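Adenovirus single-stranded dna-binding protein (Human adenovirus 5, PDB 1ANV) binds single-stranded DNA and takes part in elongation during viral strand-displacement replication, unwinding the template without ATP by forming multimers. Local coordinates at residues R16-K21 with S312-N317; N64-T69 with C294-S299; N249-D254 with A265-P270. All coordinates share one frame; numbering follows the deposited sequence.

Contact 1 of 3, residues R16-K21 with S312-N317; sequences RALMDK and SLWSEN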
loop_
_atom_site.group_PDB
_atom_site.type_symbol
_atom_site.label_atom_id
_atom_site.label_comp_id
_atom_site.label_asym_id
_atom_site.label_seq_id
_atom_site.Cartn_x
_atom_site.Cartn_y
_atom_site.Cartn_z
ATOM N N ARG A 16 16.498 -0.630 22.644
ATOM C CA ARG A 16 17.888 -0.957 22.951
ATOM C C ARG A 16 18.184 -2.438 23.084
ATOM O O ARG A 16 19.222 -2.929 22.632
ATOM C CB ARG A 16 18.408 -0.175 24.133
ATOM C CG ARG A 16 19.693 0.543 23.782
ATOM C CD ARG A 16 19.587 2.034 24.033
ATOM N NE ARG A 16 19.266 2.325 25.419
ATOM C CZ ARG A 16 19.389 3.537 25.922
ATOM N NH1 ARG A 16 19.822 4.547 25.164
ATOM N NH2 ARG A 16 19.080 3.738 27.205
ATOM N N ALA A 17 17.245 -3.147 23.693
ATOM C CA ALA A 17 17.378 -4.575 23.843
ATOM C C ALA A 17 17.435 -5.186 22.445
ATOM O O ALA A 17 18.421 -5.792 22.024
ATOM C CB ALA A 17 16.188 -5.105 24.619
ATOM N N LEU A 18 16.367 -4.991 21.704
ATOM C CA LEU A 18 16.336 -5.506 20.349
ATOM C C LEU A 18 17.632 -5.189 19.609
ATOM O O LEU A 18 18.233 -6.012 18.927
ATOM C CB LEU A 18 15.156 -4.894 19.564
ATOM C CG LEU A 18 13.809 -5.437 20.014
ATOM C CD1 LEU A 18 12.670 -4.599 19.441
ATOM C CD2 LEU A 18 13.676 -6.895 19.584
ATOM N N MET A 19 18.061 -3.957 19.731
ATOM C CA MET A 19 19.255 -3.534 19.038
ATOM C C MET A 19 20.530 -4.259 19.428
ATOM O O MET A 19 21.335 -4.640 18.577
ATOM C CB MET A 19 19.438 -2.007 19.062
ATOM C CG MET A 19 18.583 -1.280 18.039
ATOM S SD MET A 19 18.779 0.505 18.176
ATOM C CE MET A 19 18.896 0.673 19.977
ATOM N N ASP A 20 20.759 -4.429 20.714
ATOM C CA ASP A 20 21.983 -5.103 21.088
ATOM C C ASP A 20 21.890 -6.580 20.755
ATOM O O ASP A 20 22.852 -7.217 20.318
ATOM C CB ASP A 20 22.376 -4.901 22.564
ATOM C CG ASP A 20 22.337 -3.486 23.072
ATOM O OD1 ASP A 20 23.012 -2.566 22.630
ATOM O OD2 ASP A 20 21.522 -3.377 24.088
ATOM N N LYS A 21 20.707 -7.124 20.975
ATOM C CA LYS A 21 20.479 -8.531 20.724
ATOM C C LYS A 21 20.665 -8.905 19.275
ATOM O O LYS A 21 21.094 -9.995 18.959
ATOM C CB LYS A 21 19.109 -8.945 21.209
ATOM C CG LYS A 21 18.611 -10.256 20.630
ATOM C CD LYS A 21 17.567 -10.864 21.559
ATOM C CE LYS A 21 17.063 -12.235 21.142
ATOM N NZ LYS A 21 15.657 -12.476 21.529
ATOM N N SER A 312 5.609 -11.795 15.511
ATOM C CA SER A 312 6.415 -12.904 15.993
ATOM C C SER A 312 7.735 -12.397 16.559
ATOM O O SER A 312 8.090 -12.718 17.687
ATOM C CB SER A 312 6.602 -14.042 14.990
ATOM O OG SER A 312 7.202 -13.559 13.800
ATOM N N LEU A 313 8.470 -11.595 15.786
ATOM C CA LEU A 313 9.728 -11.070 16.297
ATOM C C LEU A 313 9.538 -10.494 17.706
ATOM O O LEU A 313 10.286 -10.819 18.629
ATOM C CB LEU A 313 10.371 -10.045 15.340
ATOM C CG LEU A 313 11.306 -9.088 16.049
ATOM C CD1 LEU A 313 12.573 -9.836 16.453
ATOM C CD2 LEU A 313 11.644 -7.931 15.128
ATOM N N TRP A 314 8.508 -9.651 17.865
ATOM C CA TRP A 314 8.169 -9.040 19.142
ATOM C C TRP A 314 7.948 -10.091 20.217
ATOM O O TRP A 314 8.495 -10.000 21.308
ATOM C CB TRP A 314 6.923 -8.141 19.045
ATOM C CG TRP A 314 6.629 -7.383 20.305
ATOM C CD1 TRP A 314 5.743 -7.735 21.271
ATOM C CD2 TRP A 314 7.198 -6.137 20.729
ATOM N NE1 TRP A 314 5.728 -6.804 22.282
ATOM C CE2 TRP A 314 6.608 -5.802 21.969
ATOM C CE3 TRP A 314 8.148 -5.278 20.179
ATOM C CZ2 TRP A 314 6.953 -4.636 22.655
ATOM C CZ3 TRP A 314 8.497 -4.134 20.868
ATOM C CH2 TRP A 314 7.909 -3.821 22.094
ATOM N N SER A 315 7.152 -11.101 19.895
ATOM C CA SER A 315 6.861 -12.178 20.828
ATOM C C SER A 315 8.067 -13.037 21.208
ATOM O O SER A 315 8.114 -13.641 22.280
ATOM C CB SER A 315 5.679 -13.006 20.375
ATOM O OG SER A 315 4.596 -12.124 20.155
ATOM N N GLU A 316 9.059 -13.090 20.335
ATOM C CA GLU A 316 10.244 -13.867 20.620
ATOM C C GLU A 316 11.175 -13.078 21.526
ATOM O O GLU A 316 12.184 -13.599 21.996
ATOM C CB GLU A 316 10.990 -14.300 19.329
ATOM C CG GLU A 316 10.137 -15.080 18.298
ATOM C CD GLU A 316 10.947 -15.667 17.163
ATOM O OE1 GLU A 316 12.071 -15.008 17.009
ATOM O OE2 GLU A 316 10.586 -16.623 16.455
ATOM N N ASN A 317 10.825 -11.813 21.758
ATOM C CA ASN A 317 11.641 -10.921 22.568
ATOM C C ASN A 317 10.937 -10.286 23.764
ATOM O O ASN A 317 11.566 -10.003 24.787
ATOM C CB ASN A 317 12.317 -9.855 21.697
ATOM C CG ASN A 317 13.191 -10.444 20.606
ATOM O OD1 ASN A 317 14.428 -10.366 20.663
ATOM N ND2 ASN A 317 12.555 -11.021 19.594
#
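Lys21, at the end of helix 7-21, reaches across to the side-chain carbonyl of Asn317, near the C-terminal end of helix 300-315. Its CB already points at the other segment, and with CG anti to the backbone N (chi1 162°) the chain runs out almost straight from there. CG of Lys21 only approaches Asn317 OD1, at 4.2 Å. CD and CE then pass alongside that oxygen, Lys21 CD at 3.3 Å from Asn317 OD1. The last torsion bends the chain, and Lys21 NZ ends 2.6 Å from Asn317 OD1 in a hydrogen bond. The ammonium lies well above the carbonyl plane, 63° out of it, so it does not use a lone pair. A long, flexible lysine suits this exposed edge of the contact, where its methylenes span the gap and its charge stays near solvent.

Asparagine suits the other side because its amide offers both polarities. While OD1 accepts from Lys21, ND2 donates back to Leu313 O, four residues earlier, and is hydrogen-bonded with the hydroxyl of Tyr22, which together restrain the amide's rotation.

Deeper in, Leu18 brings apolar surface under this polar pair. Leu18 CD2 lies 3.7 Å from Asn317 OD1 and also approaches Leu313 CD1, while Leu18 CD1 meets the Trp314 ring obliquely, 4.4 Å from CZ3. Leu75 of helix 64-83 touches both Leu18 and Trp314, and Trp314 NE1 bonds Glu320 O. The arrangement is helix-end packing in an all-helical cluster, with leucine and tryptophan inside and a lysine-asparagine hydrogen bond at its exposed edge.

Contact 2 of 3, residues N64-T69 with C294-S299; sequences NKTFVT and CDFKIS. With ZN (zinc ion), chain C; IUM (uranyl (VI) ion), chain D.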
loop_
_atom_site.group_PDB
_atom_site.type_symbol
_atom_site.label_atom_id
_atom_site.label_comp_id
_atom_site.label_asym_id
_atom_site.label_seq_id
_atom_site.Cartn_x
_atom_site.Cartn_y
_atom_site.Cartn_z
ATOM N N ASN A 64 12.895 -5.883 -1.322
ATOM C CA ASN A 64 13.351 -6.118 0.036
ATOM C C ASN A 64 13.366 -4.849 0.881
ATOM O O ASN A 64 12.979 -4.857 2.041
ATOM C CB ASN A 64 14.746 -6.743 0.062
ATOM C CG ASN A 64 14.709 -8.193 -0.313
ATOM O OD1 ASN A 64 15.337 -8.595 -1.298
ATOM N ND2 ASN A 64 13.951 -8.965 0.456
ATOM N N LYS A 65 13.848 -3.761 0.298
ATOM C CA LYS A 65 13.926 -2.518 1.013
ATOM C C LYS A 65 12.565 -2.222 1.593
ATOM O O LYS A 65 12.397 -1.970 2.781
ATOM C CB LYS A 65 14.439 -1.394 0.099
ATOM C CG LYS A 65 14.250 0.054 0.569
ATOM C CD LYS A 65 14.781 1.103 -0.435
ATOM C CE LYS A 65 13.781 2.175 -0.897
ATOM N NZ LYS A 65 14.218 2.988 -2.059
ATOM N N THR A 66 11.586 -2.307 0.726
ATOM C CA THR A 66 10.234 -2.006 1.110
ATOM C C THR A 66 9.697 -2.832 2.254
ATOM O O THR A 66 9.040 -2.304 3.146
ATOM C CB THR A 66 9.272 -2.070 -0.080
ATOM O OG1 THR A 66 9.788 -1.334 -1.161
ATOM C CG2 THR A 66 7.960 -1.443 0.350
ATOM N N PHE A 67 9.957 -4.124 2.185
ATOM C CA PHE A 67 9.487 -5.086 3.152
ATOM C C PHE A 67 10.084 -4.861 4.539
ATOM O O PHE A 67 9.413 -4.759 5.578
ATOM C CB PHE A 67 9.717 -6.512 2.610
ATOM C CG PHE A 67 9.014 -7.583 3.398
ATOM C CD1 PHE A 67 7.675 -7.875 3.151
ATOM C CD2 PHE A 67 9.682 -8.312 4.381
ATOM C CE1 PHE A 67 7.010 -8.867 3.872
ATOM C CE2 PHE A 67 9.036 -9.309 5.113
ATOM C CZ PHE A 67 7.694 -9.588 4.852
ATOM N N VAL A 68 11.390 -4.788 4.534
ATOM C CA VAL A 68 12.119 -4.542 5.737
ATOM C C VAL A 68 11.644 -3.194 6.272
ATOM O O VAL A 68 11.222 -3.056 7.409
ATOM C CB VAL A 68 13.604 -4.545 5.386
ATOM C CG1 VAL A 68 14.375 -3.560 6.244
ATOM C CG2 VAL A 68 14.171 -5.955 5.517
ATOM N N THR A 69 11.671 -2.192 5.413
ATOM C CA THR A 69 11.226 -0.873 5.796
ATOM C C THR A 69 9.882 -0.903 6.491
ATOM O O THR A 69 9.725 -0.348 7.590
ATOM C CB THR A 69 11.165 0.011 4.569
ATOM O OG1 THR A 69 12.504 0.199 4.152
ATOM C CG2 THR A 69 10.504 1.327 4.944
ATOM N N CYS A 294 9.448 7.227 -6.310
ATOM C CA CYS A 294 10.280 6.310 -5.574
ATOM C C CYS A 294 10.094 4.915 -6.099
ATOM O O CYS A 294 9.209 4.695 -6.928
ATOM C CB CYS A 294 10.128 6.394 -4.048
ATOM S SG CYS A 294 8.502 5.868 -3.458
ATOM N N ASP A 295 10.933 3.994 -5.622
ATOM C CA ASP A 295 10.871 2.609 -6.050
ATOM C C ASP A 295 10.138 1.697 -5.051
ATOM O O ASP A 295 10.439 0.503 -4.903
ATOM C CB ASP A 295 12.247 2.081 -6.535
ATOM C CG ASP A 295 12.314 1.856 -8.019
ATOM O OD1 ASP A 295 12.655 2.713 -8.827
ATOM O OD2 ASP A 295 11.962 0.649 -8.367
ATOM N N PHE A 296 9.146 2.289 -4.382
ATOM C CA PHE A 296 8.308 1.592 -3.411
ATOM C C PHE A 296 7.435 0.543 -4.083
ATOM O O PHE A 296 6.690 0.827 -5.027
ATOM C CB PHE A 296 7.416 2.602 -2.688
ATOM C CG PHE A 296 6.613 2.075 -1.527
ATOM C CD1 PHE A 296 5.333 1.564 -1.719
ATOM C CD2 PHE A 296 7.107 2.158 -0.221
ATOM C CE1 PHE A 296 4.571 1.136 -0.633
ATOM C CE2 PHE A 296 6.356 1.739 0.879
ATOM C CZ PHE A 296 5.083 1.216 0.663
ATOM N N LYS A 297 7.538 -0.688 -3.587
ATOM C CA LYS A 297 6.786 -1.800 -4.149
ATOM C C LYS A 297 6.619 -2.890 -3.119
ATOM O O LYS A 297 7.599 -3.363 -2.557
ATOM C CB LYS A 297 7.492 -2.353 -5.367
ATOM C CG LYS A 297 6.708 -3.408 -6.107
ATOM C CD LYS A 297 7.295 -3.702 -7.485
ATOM C CE LYS A 297 6.799 -5.010 -8.089
ATOM N NZ LYS A 297 7.720 -5.586 -9.085
ATOM N N ILE A 298 5.365 -3.254 -2.878
ATOM C CA ILE A 298 4.970 -4.282 -1.927
ATOM C C ILE A 298 3.546 -4.749 -2.218
ATOM O O ILE A 298 2.640 -3.954 -2.464
ATOM C CB ILE A 298 5.106 -3.862 -0.456
ATOM C CG1 ILE A 298 4.657 -5.007 0.434
ATOM C CG2 ILE A 298 4.201 -2.673 -0.150
ATOM C CD1 ILE A 298 5.422 -5.112 1.747
ATOM N N SER A 299 3.349 -6.057 -2.217
ATOM C CA SER A 299 2.037 -6.615 -2.486
ATOM C C SER A 299 1.216 -6.637 -1.216
ATOM O O SER A 299 1.756 -6.565 -0.118
ATOM C CB SER A 299 2.149 -8.010 -3.063
ATOM O OG SER A 299 2.583 -8.869 -2.035
HETATM ZN ZN ZN C . 7.024 7.603 -3.790
HETATM U U IUM D . 13.037 4.520 -9.428
#
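Thr66 holds CG2 opposite its backbone N and directs its CB at the other segment, while the first torsion of Phe296 (chi1 -172°) swings the ring back toward the helix; together these place the threonine methyl over one ring face. Thr66 CG2 lies 3.8 Å from the Phe296 centroid and 20° off the normal, a CH-pi contact somewhat offset toward the ring's rim. The same Thr66 CG2 reaches Ile298 CB at 3.8 Å. Threonine suits the spot by carrying a hydroxyl as well: Thr66 OG1 is hydrogen-bonded with Ser63 OG and lies 3.3 Å from Lys297 O, a weak bond at most. At the next residue, Phe67 CD1 meets Ile298 CD1 at 3.8 Å, the two side chains crossing at about a right angle.

Two residues before Phe296, Cys294 SG binds zinc at 2.3 Å, with Cys223, Cys225 and Cys277 completing the site. The exposed Asp295 carries on OD1 a uranyl ion of the crystal preparation, not a natural ligand. The chemistry implies a division of labour along this segment: zinc coordination fixes its start, while apolar and CH-pi packing seats the following residues against helix 64-83.

Contact 3 of 3, residues N249-D254 with A265-P270; sequences NAEDLD and ASVHHP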
loop_
_atom_site.group_PDB
_atom_site.type_symbol
_atom_site.label_atom_id
_atom_site.label_comp_id
_atom_site.label_asym_id
_atom_site.label_seq_id
_atom_site.Cartn_x
_atom_site.Cartn_y
_atom_site.Cartn_z
ATOM N N ASN A 249 -0.358 -15.784 -15.466
ATOM C CA ASN A 249 0.760 -15.934 -16.368
ATOM C C ASN A 249 1.389 -17.321 -16.297
ATOM O O ASN A 249 1.261 -18.135 -17.213
ATOM C CB ASN A 249 1.800 -14.813 -16.165
ATOM C CG ASN A 249 2.153 -14.581 -14.711
ATOM O OD1 ASN A 249 2.537 -15.521 -13.987
ATOM N ND2 ASN A 249 2.046 -13.332 -14.276
ATOM N N ALA A 250 2.070 -17.593 -15.196
ATOM C CA ALA A 250 2.712 -18.870 -15.031
ATOM C C ALA A 250 1.981 -19.773 -14.035
ATOM O O ALA A 250 2.029 -20.992 -14.123
ATOM C CB ALA A 250 4.188 -18.673 -14.685
ATOM N N GLU A 251 1.277 -19.165 -13.098
ATOM C CA GLU A 251 0.546 -19.877 -12.053
ATOM C C GLU A 251 -0.595 -20.800 -12.473
ATOM O O GLU A 251 -0.924 -21.745 -11.758
ATOM C CB GLU A 251 0.196 -19.002 -10.825
ATOM C CG GLU A 251 -0.890 -19.580 -9.897
ATOM C CD GLU A 251 -1.972 -18.595 -9.487
ATOM O OE1 GLU A 251 -1.889 -17.869 -8.510
ATOM O OE2 GLU A 251 -3.022 -18.630 -10.269
ATOM N N ASP A 252 -1.209 -20.551 -13.618
ATOM C CA ASP A 252 -2.292 -21.418 -14.054
ATOM C C ASP A 252 -1.772 -22.763 -14.550
ATOM O O ASP A 252 -2.522 -23.601 -15.038
ATOM C CB ASP A 252 -3.161 -20.742 -15.134
ATOM C CG ASP A 252 -2.343 -20.192 -16.275
ATOM O OD1 ASP A 252 -1.486 -19.339 -16.121
ATOM O OD2 ASP A 252 -2.633 -20.728 -17.438
ATOM N N LEU A 253 -0.471 -22.961 -14.413
ATOM C CA LEU A 253 0.164 -24.174 -14.867
ATOM C C LEU A 253 0.410 -25.136 -13.729
ATOM O O LEU A 253 1.526 -25.605 -13.516
ATOM C CB LEU A 253 1.431 -23.851 -15.681
ATOM C CG LEU A 253 1.078 -23.296 -17.066
ATOM C CD1 LEU A 253 0.745 -21.820 -16.982
ATOM C CD2 LEU A 253 2.222 -23.443 -18.038
ATOM N N ASP A 254 -0.672 -25.392 -12.988
ATOM C CA ASP A 254 -0.701 -26.265 -11.826
ATOM C C ASP A 254 -1.970 -25.987 -11.043
ATOM O O ASP A 254 -2.384 -24.825 -11.023
ATOM C CB ASP A 254 0.521 -25.970 -10.932
ATOM C CG ASP A 254 0.653 -24.521 -10.491
ATOM O OD1 ASP A 254 1.017 -23.695 -11.434
ATOM O OD2 ASP A 254 0.490 -24.164 -9.347
ATOM N N ALA A 265 -5.560 -19.689 -2.491
ATOM C CA ALA A 265 -6.054 -18.339 -2.714
ATOM C C ALA A 265 -5.540 -17.691 -3.992
ATOM O O ALA A 265 -6.316 -17.234 -4.838
ATOM C CB ALA A 265 -5.863 -17.424 -1.513
ATOM N N SER A 266 -4.222 -17.629 -4.127
ATOM C CA SER A 266 -3.664 -17.015 -5.307
ATOM C C SER A 266 -3.988 -17.860 -6.521
ATOM O O SER A 266 -4.098 -17.352 -7.652
ATOM C CB SER A 266 -2.196 -16.665 -5.179
ATOM O OG SER A 266 -1.803 -16.585 -3.816
ATOM N N VAL A 267 -4.176 -19.159 -6.264
ATOM C CA VAL A 267 -4.518 -20.065 -7.345
ATOM C C VAL A 267 -5.968 -19.908 -7.795
ATOM O O VAL A 267 -6.278 -19.912 -8.976
ATOM C CB VAL A 267 -4.093 -21.491 -7.083
ATOM C CG1 VAL A 267 -4.453 -22.362 -8.279
ATOM C CG2 VAL A 267 -2.586 -21.500 -6.845
ATOM N N HIS A 268 -6.875 -19.718 -6.865
ATOM C CA HIS A 268 -8.230 -19.522 -7.276
ATOM C C HIS A 268 -8.389 -18.115 -7.793
ATOM O O HIS A 268 -9.403 -17.785 -8.410
ATOM C CB HIS A 268 -9.194 -19.705 -6.102
ATOM C CG HIS A 268 -9.135 -21.070 -5.512
ATOM N ND1 HIS A 268 -8.799 -22.177 -6.280
ATOM C CD2 HIS A 268 -9.368 -21.482 -4.237
ATOM C CE1 HIS A 268 -8.840 -23.227 -5.464
ATOM N NE2 HIS A 268 -9.181 -22.843 -4.237
ATOM N N HIS A 269 -7.380 -17.291 -7.506
ATOM C CA HIS A 269 -7.381 -15.883 -7.876
ATOM C C HIS A 269 -6.006 -15.386 -8.235
ATOM O O HIS A 269 -5.381 -14.671 -7.447
ATOM C CB HIS A 269 -7.920 -15.047 -6.700
ATOM C CG HIS A 269 -9.184 -15.607 -6.122
ATOM N ND1 HIS A 269 -10.366 -15.679 -6.866
ATOM C CD2 HIS A 269 -9.434 -16.128 -4.890
ATOM C CE1 HIS A 269 -11.282 -16.229 -6.078
ATOM N NE2 HIS A 269 -10.760 -16.511 -4.885
ATOM N N PRO A 270 -5.568 -15.791 -9.427
ATOM C CA PRO A 270 -4.267 -15.469 -9.979
ATOM C C PRO A 270 -4.055 -13.997 -10.280
ATOM O O PRO A 270 -3.825 -13.586 -11.427
ATOM C CB PRO A 270 -4.125 -16.264 -11.268
ATOM C CG PRO A 270 -5.493 -16.839 -11.576
ATOM C CD PRO A 270 -6.375 -16.608 -10.359
#
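Glu251 stretches from the end of helix 248-251 across to Val267 and Pro270, although its side chain is poorly ordered and only its likely course can be described. As modelled, CG stands anti to the backbone N (chi1 164°), which carries the chain toward the other segment. The aliphatic part probably packs on valine: Glu251 CG lies 4.0 Å from Val267 CG2, the two side chains crossing at a slant. The other methyl, Val267 CG1, comes 4.2 Å from Asp254 O. A branched, apolar residue suits this position because it offers one methyl to each of these neighbours.

The carboxylate is less certain still. Its oxygens are modelled implausibly near Ser266 O and the Pro270 ring, so their exact placing is doubtful. Beyond the packing on Val267, no more can be taken from it than the general course of the chain, at about a right angle to Pro270.

Topologically, this is the helical connection between two neighbouring antiparallel strands: strand 242-246 leads into helix 248-251, and helix 261-268 leads into strand 271-275. Pro270 stands at the junction, its backbone hydrogen-bonded with Leu247 and Ser248 through its carbonyl oxygen, proline having no N-H, and a proline is well suited to follow a helix whose regular bonding has ended. His269 has already left helical geometry. Its imidazole packs on helix 189-206, one ring face lying against His268 CB, while Ser266 OG bonds Gln198 of that same helix.

In the fold
The three contacts form a nested series along the chain: contact 1 spans most of it, from the first helix to the last, contact 2 falls within that span, and contact 3 falls between the two segments of contact 2. The centres of contacts 1 and 2 are 22 Å apart; strand 298-299 of contact 2 runs directly into helix 300-315, whose end enters contact 1. The centre of contact 3 is 23 Å from that of contact 2 and 37 Å from that of contact 1. Contact 2 includes edge strand 298-299, and contact 3 sits in the helical connection between strands 242-246 and 271-275 of the same sheet. Contacts 1 and 2 thus tie the N-terminal helices to the last zinc-binding region, while contact 3 is a local closure within the latter.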